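Local coordinates for protein 4-hydroxybenzoyl-CoA thioesterase (Bacillus halodurans, PDB 5WH9) that probably hydrolyses the thioester of gentisyl-coenzyme A, as a hotdog-fold acyl-CoA thioesterase, at residues Glu32-Phe37 / Ile53-Val58. Numbering follows the deposited sequence.
Sequences EACHHF and IGFPIV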
loop_
_atom_site.group_PDB
_atom_site.type_symbol
_atom_site.label_atom_id
_atom_site.label_comp_id
_atom_site.label_asym_id
_atom_site.label_seq_id
_atom_site.Cartn_x
_atom_site.Cartn_y
_atom_site.Cartn_z
ATOM N N GLU B 32 -11.057 5.434 -4.838
ATOM C CA GLU B 32 -11.523 4.590 -5.930
ATOM C C GLU B 32 -12.992 4.859 -6.244
ATOM O O GLU B 32 -13.384 4.928 -7.402
ATOM C CB GLU B 32 -11.325 3.115 -5.601
ATOM C CG GLU B 32 -9.890 2.787 -5.286
ATOM C CD GLU B 32 -9.668 1.332 -4.892
ATOM O OE1 GLU B 32 -10.600 0.500 -5.015
ATOM O OE2 GLU B 32 -8.550 1.032 -4.449
ATOM N N ALA B 33 -13.809 5.015 -5.214
ATOM C CA ALA B 33 -15.210 5.315 -5.455
ATOM C C ALA B 33 -15.325 6.616 -6.234
ATOM O O ALA B 33 -16.088 6.688 -7.195
ATOM C CB ALA B 33 -15.980 5.400 -4.165
ATOM N N CYS B 34 -14.562 7.634 -5.822
ATOM C CA CYS B 34 -14.596 8.936 -6.486
ATOM C C CYS B 34 -14.340 8.828 -7.977
ATOM O O CYS B 34 -15.065 9.417 -8.768
ATOM C CB CYS B 34 -13.575 9.895 -5.879
ATOM S SG CYS B 34 -13.342 11.413 -6.873
ATOM N N HIS B 35 -13.296 8.084 -8.350
ATOM C CA HIS B 35 -12.935 7.884 -9.751
ATOM C C HIS B 35 -14.006 7.097 -10.492
ATOM O O HIS B 35 -14.286 7.334 -11.669
ATOM C CB HIS B 35 -11.633 7.099 -9.846
ATOM C CG HIS B 35 -10.402 7.927 -9.652
ATOM N ND1 HIS B 35 -9.867 8.195 -8.405
ATOM C CD2 HIS B 35 -9.588 8.526 -10.551
ATOM C CE1 HIS B 35 -8.789 8.943 -8.545
ATOM N NE2 HIS B 35 -8.588 9.146 -9.839
ATOM N N HIS B 36 -14.572 6.118 -9.805
ATOM C CA HIS B 36 -15.599 5.291 -10.411
ATOM C C HIS B 36 -16.857 6.107 -10.581
ATOM O O HIS B 36 -17.656 5.872 -11.479
ATOM C CB HIS B 36 -15.882 4.076 -9.537
ATOM C CG HIS B 36 -17.127 3.343 -9.912
ATOM N ND1 HIS B 36 -18.377 3.756 -9.510
ATOM C CD2 HIS B 36 -17.315 2.211 -10.630
ATOM C CE1 HIS B 36 -19.285 2.910 -9.968
ATOM N NE2 HIS B 36 -18.664 1.964 -10.652
ATOM N N PHE B 37 -17.021 7.074 -9.692
ATOM C CA PHE B 37 -18.160 7.961 -9.715
ATOM C C PHE B 37 -18.085 8.848 -10.956
ATOM O O PHE B 37 -19.026 8.900 -11.716
ATOM C CB PHE B 37 -18.170 8.794 -8.435
ATOM C CG PHE B 37 -19.351 9.710 -8.303
ATOM C CD1 PHE B 37 -20.604 9.207 -8.023
ATOM C CD2 PHE B 37 -19.194 11.086 -8.419
ATOM C CE1 PHE B 37 -21.692 10.054 -7.897
ATOM C CE2 PHE B 37 -20.274 11.939 -8.287
ATOM C CZ PHE B 37 -21.529 11.418 -8.032
ATOM N N ILE B 53 -5.382 16.721 -16.007
ATOM C CA ILE B 53 -6.518 17.333 -15.349
ATOM C C ILE B 53 -6.847 16.470 -14.152
ATOM O O ILE B 53 -6.854 15.256 -14.237
ATOM C CB ILE B 53 -7.724 17.432 -16.277
ATOM C CG1 ILE B 53 -7.365 18.245 -17.506
ATOM C CG2 ILE B 53 -8.888 18.085 -15.560
ATOM C CD1 ILE B 53 -8.512 18.388 -18.471
ATOM N N GLY B 54 -7.092 17.091 -13.020
ATOM C CA GLY B 54 -7.368 16.325 -11.818
ATOM C C GLY B 54 -8.421 16.938 -10.914
ATOM O O GLY B 54 -9.005 17.981 -11.231
ATOM N N PHE B 55 -8.669 16.273 -9.787
ATOM C CA PHE B 55 -9.670 16.710 -8.817
ATOM C C PHE B 55 -9.098 16.414 -7.446
ATOM O O PHE B 55 -9.621 15.585 -6.706
ATOM C CB PHE B 55 -11.001 15.974 -9.033
ATOM C CG PHE B 55 -10.828 14.593 -9.585
ATOM C CD1 PHE B 55 -10.644 14.400 -10.941
ATOM C CD2 PHE B 55 -10.786 13.493 -8.747
ATOM C CE1 PHE B 55 -10.447 13.126 -11.459
ATOM C CE2 PHE B 55 -10.594 12.215 -9.259
ATOM C CZ PHE B 55 -10.426 12.038 -10.616
ATOM N N PRO B 56 -8.002 17.102 -7.108
ATOM C CA PRO B 56 -7.208 16.874 -5.895
ATOM C C PRO B 56 -8.031 17.039 -4.626
ATOM O O PRO B 56 -8.933 17.867 -4.572
ATOM C CB PRO B 56 -6.153 17.975 -5.967
ATOM C CG PRO B 56 -6.054 18.286 -7.417
ATOM C CD PRO B 56 -7.452 18.196 -7.919
ATOM N N ILE B 57 -7.687 16.268 -3.606
ATOM C CA ILE B 57 -8.375 16.339 -2.336
ATOM C C ILE B 57 -7.891 17.580 -1.585
ATOM O O ILE B 57 -6.701 17.909 -1.623
ATOM C CB ILE B 57 -8.057 15.086 -1.514
ATOM C CG1 ILE B 57 -9.006 14.949 -0.333
ATOM C CG2 ILE B 57 -6.592 15.100 -1.045
ATOM C CD1 ILE B 57 -10.320 14.367 -0.728
ATOM N N VAL B 58 -8.797 18.284 -0.913
ATOM C CA VAL B 58 -8.361 19.338 0.013
ATOM C C VAL B 58 -8.590 18.931 1.464
ATOM O O VAL B 58 -7.911 19.420 2.376
ATOM C CB VAL B 58 -9.038 20.686 -0.251
ATOM C CG1 VAL B 58 -8.435 21.352 -1.458
ATOM C CG2 VAL B 58 -10.484 20.493 -0.481
#
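His35 ND1 hydrogen-bonds to the backbone O of Asp31, one turn earlier on helix 25-40. This bond restrains the imidazole as it presents one face to Phe55. CG of His35 stands anti to the carbonyl carbon (chi1 -81°), which turns the ring so that one face looks toward the loop and Phe55 CZ can lie over it. Phe55 comes in edge first. Its CZ sits above the imidazole plane, displaced toward the rim, and is 3.5 Å from His35 NE2. His35 CD2 lies at the edge of the phenyl ring, close to its plane, 3.6 Å from Phe55 CZ. The pair is an edge-to-face stack, with centroids 5.0 Å apart and planes at 63°.

Cys34 adds a second contact. Its SG meets the same ring obliquely, 3.7 Å from Phe55 CE2 and 4.6 Å from the ring centroid. This is a sulfur-aromatic contact. CG of Phe55 lies between the backbone N and the carbonyl carbon, off a staggered position (chi1 30°). From there the ring still reaches across to both Cys34 and His35, probably at some torsional cost.

The contact joins the central helix of the hotdog fold to the loop leading into strand 57-64. Thr45, on helix 45-50, touches both His35 and Phe55. Phe55 O accepts a bond from Arg108 NH1 of strand 99-111. Phe12 and Phe70 of a neighbouring subunit also meet the His35 ring, so the cluster reaches a subunit interface.

With an alanine here in place of His35, the phenyl edge would probably lose the face it rests against, and Asp31 O its side-chain donor. Across the two segments the attraction is thus aromatic and dispersive, while the polar bonds that fix the parts are made to other partners.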